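Lin1909 protein (Listeria innocua, PDB 3FIJ) is of unknown function but binds manganese and may hydrolyse gamma-glutamyl-gamma-aminobutyrate. Local coordinates at residues Ser153-Ala165 against Thr192-Glu204. Numbering follows the deposited sequence.
With MN (manganese (II) ion), chain I.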
loop_
_atom_site.group_PDB
_atom_site.type_symbol
_atom_site.label_atom_id
_atom_site.label_comp_id
_atom_site.label_asym_id
_atom_site.label_seq_id
_atom_site.Cartn_x
_atom_site.Cartn_y
_atom_site.Cartn_z
ATOM N N SER A 153 -12.533 27.545 -4.043
ATOM C CA SER A 153 -11.784 27.735 -2.807
ATOM C C SER A 153 -11.326 29.169 -2.575
ATOM O O SER A 153 -11.309 29.640 -1.436
ATOM C CB SER A 153 -10.572 26.795 -2.776
ATOM O OG SER A 153 -9.674 27.074 -3.839
ATOM N N HIS A 154 -10.921 29.857 -3.639
ATOM C CA HIS A 154 -10.482 31.239 -3.497
ATOM C C HIS A 154 -11.319 32.165 -4.377
ATOM O O HIS A 154 -11.714 31.789 -5.486
ATOM C CB HIS A 154 -8.965 31.398 -3.787
ATOM C CG HIS A 154 -8.509 30.888 -5.129
ATOM N ND1 HIS A 154 -9.244 31.040 -6.284
ATOM C CD2 HIS A 154 -7.335 30.317 -5.504
ATOM C CE1 HIS A 154 -8.544 30.587 -7.316
ATOM N NE2 HIS A 154 -7.383 30.145 -6.868
ATOM N N THR A 155 -11.606 33.363 -3.868
ATOM C CA THR A 155 -12.420 34.323 -4.609
ATOM C C THR A 155 -11.621 35.218 -5.566
ATOM O O THR A 155 -10.568 35.741 -5.226
ATOM C CB THR A 155 -13.302 35.197 -3.641
ATOM O OG1 THR A 155 -13.073 36.592 -3.881
ATOM C CG2 THR A 155 -13.021 34.862 -2.187
ATOM N N ILE A 156 -12.142 35.385 -6.773
ATOM C CA ILE A 156 -11.476 36.185 -7.789
ATOM C C ILE A 156 -12.221 37.448 -8.182
ATOM O O ILE A 156 -13.445 37.452 -8.294
ATOM C CB ILE A 156 -11.264 35.363 -9.067
ATOM C CG1 ILE A 156 -12.614 34.822 -9.560
ATOM C CG2 ILE A 156 -10.278 34.243 -8.789
ATOM C CD1 ILE A 156 -12.557 34.028 -10.858
ATOM N N ASP A 157 -11.459 38.518 -8.396
ATOM C CA ASP A 157 -12.006 39.802 -8.817
ATOM C C ASP A 157 -12.024 39.722 -10.337
ATOM O O ASP A 157 -11.013 39.389 -10.963
ATOM C CB ASP A 157 -11.095 40.938 -8.361
ATOM C CG ASP A 157 -10.893 40.954 -6.864
ATOM O OD1 ASP A 157 -11.854 41.264 -6.132
ATOM O OD2 ASP A 157 -9.772 40.652 -6.411
ATOM N N ILE A 158 -13.171 40.025 -10.928
ATOM C CA ILE A 158 -13.323 39.941 -12.370
ATOM C C ILE A 158 -13.399 41.298 -13.043
ATOM O O ILE A 158 -14.048 42.210 -12.546
ATOM C CB ILE A 158 -14.590 39.137 -12.719
ATOM C CG1 ILE A 158 -14.490 37.741 -12.091
ATOM C CG2 ILE A 158 -14.756 39.035 -14.224
ATOM C CD1 ILE A 158 -15.694 36.852 -12.332
ATOM N N GLU A 159 -12.720 41.424 -14.177
ATOM C CA GLU A 159 -12.728 42.657 -14.954
ATOM C C GLU A 159 -14.129 42.760 -15.567
ATOM O O GLU A 159 -14.463 41.993 -16.456
ATOM C CB GLU A 159 -11.660 42.568 -16.050
ATOM C CG GLU A 159 -11.607 43.758 -16.975
ATOM C CD GLU A 159 -11.507 45.057 -16.213
ATOM O OE1 GLU A 159 -10.611 45.154 -15.341
ATOM O OE2 GLU A 159 -12.322 45.970 -16.484
ATOM N N PRO A 160 -14.961 43.711 -15.093
ATOM C CA PRO A 160 -16.333 43.906 -15.587
ATOM C C PRO A 160 -16.504 44.014 -17.096
ATOM O O PRO A 160 -17.553 43.655 -17.637
ATOM C CB PRO A 160 -16.785 45.170 -14.858
ATOM C CG PRO A 160 -15.516 45.921 -14.665
ATOM C CD PRO A 160 -14.574 44.832 -14.218
ATOM N N THR A 161 -15.473 44.499 -17.773
ATOM C CA THR A 161 -15.505 44.658 -19.224
ATOM C C THR A 161 -15.007 43.416 -19.952
ATOM O O THR A 161 -15.000 43.381 -21.181
ATOM C CB THR A 161 -14.588 45.811 -19.671
ATOM O OG1 THR A 161 -13.301 45.643 -19.055
ATOM C CG2 THR A 161 -15.173 47.162 -19.280
ATOM N N SER A 162 -14.592 42.398 -19.201
ATOM C CA SER A 162 -14.044 41.189 -19.806
ATOM C C SER A 162 -15.035 40.138 -20.297
ATOM O O SER A 162 -16.194 40.091 -19.879
ATOM C CB SER A 162 -13.087 40.514 -18.828
ATOM O OG SER A 162 -13.807 39.836 -17.816
ATOM N N GLU A 163 -14.545 39.286 -21.193
ATOM C CA GLU A 163 -15.332 38.193 -21.738
ATOM C C GLU A 163 -15.757 37.344 -20.545
ATOM O O GLU A 163 -16.908 36.917 -20.451
ATOM C CB GLU A 163 -14.467 37.360 -22.685
ATOM C CG GLU A 163 -15.166 36.190 -23.371
ATOM C CD GLU A 163 -16.019 36.616 -24.561
ATOM O OE1 GLU A 163 -15.637 37.590 -25.240
ATOM O OE2 GLU A 163 -17.058 35.967 -24.825
ATOM N N LEU A 164 -14.820 37.115 -19.629
ATOM C CA LEU A 164 -15.085 36.307 -18.440
ATOM C C LEU A 164 -16.313 36.823 -17.717
ATOM O O LEU A 164 -17.174 36.040 -17.294
ATOM C CB LEU A 164 -13.888 36.338 -17.483
ATOM C CG LEU A 164 -13.981 35.389 -16.286
ATOM C CD1 LEU A 164 -14.083 33.951 -16.793
ATOM C CD2 LEU A 164 -12.758 35.551 -15.392
ATOM N N ALA A 165 -16.395 38.149 -17.596
ATOM C CA ALA A 165 -17.509 38.806 -16.918
ATOM C C ALA A 165 -18.866 38.518 -17.560
ATOM O O ALA A 165 -19.905 38.755 -16.949
ATOM C CB ALA A 165 -17.261 40.321 -16.843
ATOM N N THR A 192 -7.712 39.335 -16.714
ATOM C CA THR A 192 -9.090 39.713 -16.409
ATOM C C THR A 192 -9.591 39.167 -15.083
ATOM O O THR A 192 -10.718 39.442 -14.685
ATOM C CB THR A 192 -10.059 39.264 -17.515
ATOM O OG1 THR A 192 -9.900 37.862 -17.766
ATOM C CG2 THR A 192 -9.795 40.050 -18.785
ATOM N N ALA A 193 -8.751 38.398 -14.397
ATOM C CA ALA A 193 -9.119 37.835 -13.106
ATOM C C ALA A 193 -7.890 37.600 -12.228
ATOM O O ALA A 193 -6.841 37.171 -12.708
ATOM C CB ALA A 193 -9.868 36.529 -13.303
ATOM N N ARG A 194 -8.041 37.884 -10.939
ATOM C CA ARG A 194 -6.984 37.707 -9.953
ATOM C C ARG A 194 -7.599 37.327 -8.604
ATOM O O ARG A 194 -8.776 37.614 -8.341
ATOM C CB ARG A 194 -6.208 39.012 -9.732
ATOM C CG ARG A 194 -5.291 39.471 -10.837
ATOM C CD ARG A 194 -4.730 40.847 -10.487
ATOM N NE ARG A 194 -4.187 41.541 -11.654
ATOM C CZ ARG A 194 -3.003 41.288 -12.200
ATOM N NH1 ARG A 194 -2.220 40.351 -11.681
ATOM N NH2 ARG A 194 -2.605 41.974 -13.268
ATOM N N THR A 195 -6.799 36.687 -7.755
ATOM C CA THR A 195 -7.236 36.349 -6.403
ATOM C C THR A 195 -6.701 37.492 -5.537
ATOM O O THR A 195 -5.774 38.201 -5.944
ATOM C CB THR A 195 -6.632 35.026 -5.900
ATOM O OG1 THR A 195 -5.329 34.862 -6.466
ATOM C CG2 THR A 195 -7.534 33.838 -6.254
ATOM N N ALA A 196 -7.271 37.653 -4.346
ATOM C CA ALA A 196 -6.886 38.732 -3.432
ATOM C C ALA A 196 -5.383 38.926 -3.229
ATOM O O ALA A 196 -4.951 39.972 -2.724
ATOM C CB ALA A 196 -7.573 38.534 -2.079
ATOM N N ASP A 197 -4.590 37.927 -3.607
ATOM C CA ASP A 197 -3.146 38.028 -3.457
ATOM C C ASP A 197 -2.491 38.569 -4.727
ATOM O O ASP A 197 -1.267 38.630 -4.828
ATOM C CB ASP A 197 -2.554 36.664 -3.092
ATOM C CG ASP A 197 -2.899 35.582 -4.103
ATOM O OD1 ASP A 197 -3.647 35.874 -5.062
ATOM O OD2 ASP A 197 -2.421 34.436 -3.935
ATOM N N GLY A 198 -3.317 38.963 -5.689
ATOM C CA GLY A 198 -2.804 39.504 -6.938
ATOM C C GLY A 198 -2.412 38.507 -8.026
ATOM O O GLY A 198 -2.121 38.914 -9.153
HETATM N N MSE A 199 -2.395 37.213 -7.721
HETATM C CA MSE A 199 -2.020 36.233 -8.736
HETATM C C MSE A 199 -3.015 36.185 -9.907
HETATM O O MSE A 199 -4.213 36.404 -9.740
HETATM C CB MSE A 199 -1.855 34.856 -8.091
HETATM C CG MSE A 199 -0.721 34.791 -7.080
HETATM SE SE MSE A 199 1.059 35.127 -7.870
HETATM C CE MSE A 199 1.221 37.003 -7.451
ATOM N N ILE A 200 -2.500 35.905 -11.098
ATOM C CA ILE A 200 -3.302 35.856 -12.315
ATOM C C ILE A 200 -4.130 34.585 -12.463
ATOM O O ILE A 200 -3.586 33.479 -12.528
ATOM C CB ILE A 200 -2.388 36.016 -13.548
ATOM C CG1 ILE A 200 -1.783 37.418 -13.539
ATOM C CG2 ILE A 200 -3.175 35.766 -14.825
ATOM C CD1 ILE A 200 -0.563 37.570 -14.422
ATOM N N GLU A 201 -5.446 34.757 -12.541
ATOM C CA GLU A 201 -6.383 33.638 -12.658
ATOM C C GLU A 201 -7.052 33.510 -14.023
ATOM O O GLU A 201 -7.521 32.428 -14.391
ATOM C CB GLU A 201 -7.459 33.746 -11.572
ATOM C CG GLU A 201 -6.990 33.399 -10.157
ATOM C CD GLU A 201 -6.695 31.910 -9.957
ATOM O OE1 GLU A 201 -7.479 31.060 -10.438
ATOM O OE2 GLU A 201 -5.683 31.581 -9.299
ATOM N N ALA A 202 -7.096 34.606 -14.774
ATOM C CA ALA A 202 -7.712 34.591 -16.096
ATOM C C ALA A 202 -7.044 35.576 -17.055
ATOM O O ALA A 202 -6.746 36.724 -16.703
ATOM C CB ALA A 202 -9.210 34.900 -15.980
ATOM N N VAL A 203 -6.820 35.130 -18.282
ATOM C CA VAL A 203 -6.191 35.972 -19.281
ATOM C C VAL A 203 -7.009 35.929 -20.560
ATOM O O VAL A 203 -7.523 34.875 -20.937
ATOM C CB VAL A 203 -4.765 35.472 -19.600
ATOM C CG1 VAL A 203 -4.107 36.376 -20.652
ATOM C CG2 VAL A 203 -3.941 35.418 -18.325
ATOM N N GLU A 204 -7.148 37.076 -21.216
ATOM C CA GLU A 204 -7.871 37.146 -22.478
ATOM C C GLU A 204 -7.000 37.873 -23.490
ATOM O O GLU A 204 -6.029 38.534 -23.131
ATOM C CB GLU A 204 -9.213 37.855 -22.289
ATOM C CG GLU A 204 -10.121 37.100 -21.320
ATOM C CD GLU A 204 -11.452 37.774 -21.061
ATOM O OE1 GLU A 204 -12.139 37.360 -20.100
ATOM O OE2 GLU A 204 -11.817 38.706 -21.809
HETATM MN MN MN I . -5.478 29.506 -8.075
HETATM O O HOH W 1 -8.678 35.321 -3.430
HETATM O O HOH W 2 -6.966 28.547 -9.487
#
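H154 and E201 meet at a manganese ion, which takes NE2 of H154 at 2.3 Å and OE2 of E201 at 2.4 Å. The two side chains come from opposite directions, ring and carboxylate planes 72° apart, while H143, S176 and H178 supply further ligands. A metal-bound water gives a hydrogen bond to OE1 of E201. T195 lays its methyl over one face of the H154 imidazole, a CH-pi contact with CG2 3.3 Å from the ring centroid. I156 crosses E201 at about a right angle, CG2 on CG at 3.7 Å.

Strands 154-158, 189-195 and 200-205 are consecutive neighbours in the mixed sheet of this Peptidase C26 (class I glutamine amidotransferase-like) chain; the first and third supply metal ligands. Between the first two, which run antiparallel, D157 N bonds R194 O and E159 N bonds T192 O.

Beyond the E159-S162 turn, the carboxylate of E204 accepts from two successive backbone amides: E163 N donates to the syn lone pair of E204 OE2 at 2.9 Å, and L164 N meets E204 OE1 on the syn side at 2.7 Å. T192 OG1 donates to OE1 from the other face of the carboxylate plane. L164, with CG anti to the backbone N (chi1 -173°), places CD2 3.7 Å from both A193 CB and A202 CB.

With three donors on its buried carboxylate, E204 is probably stabilised as the anion, tying the chain just after the turn to strand 200-205.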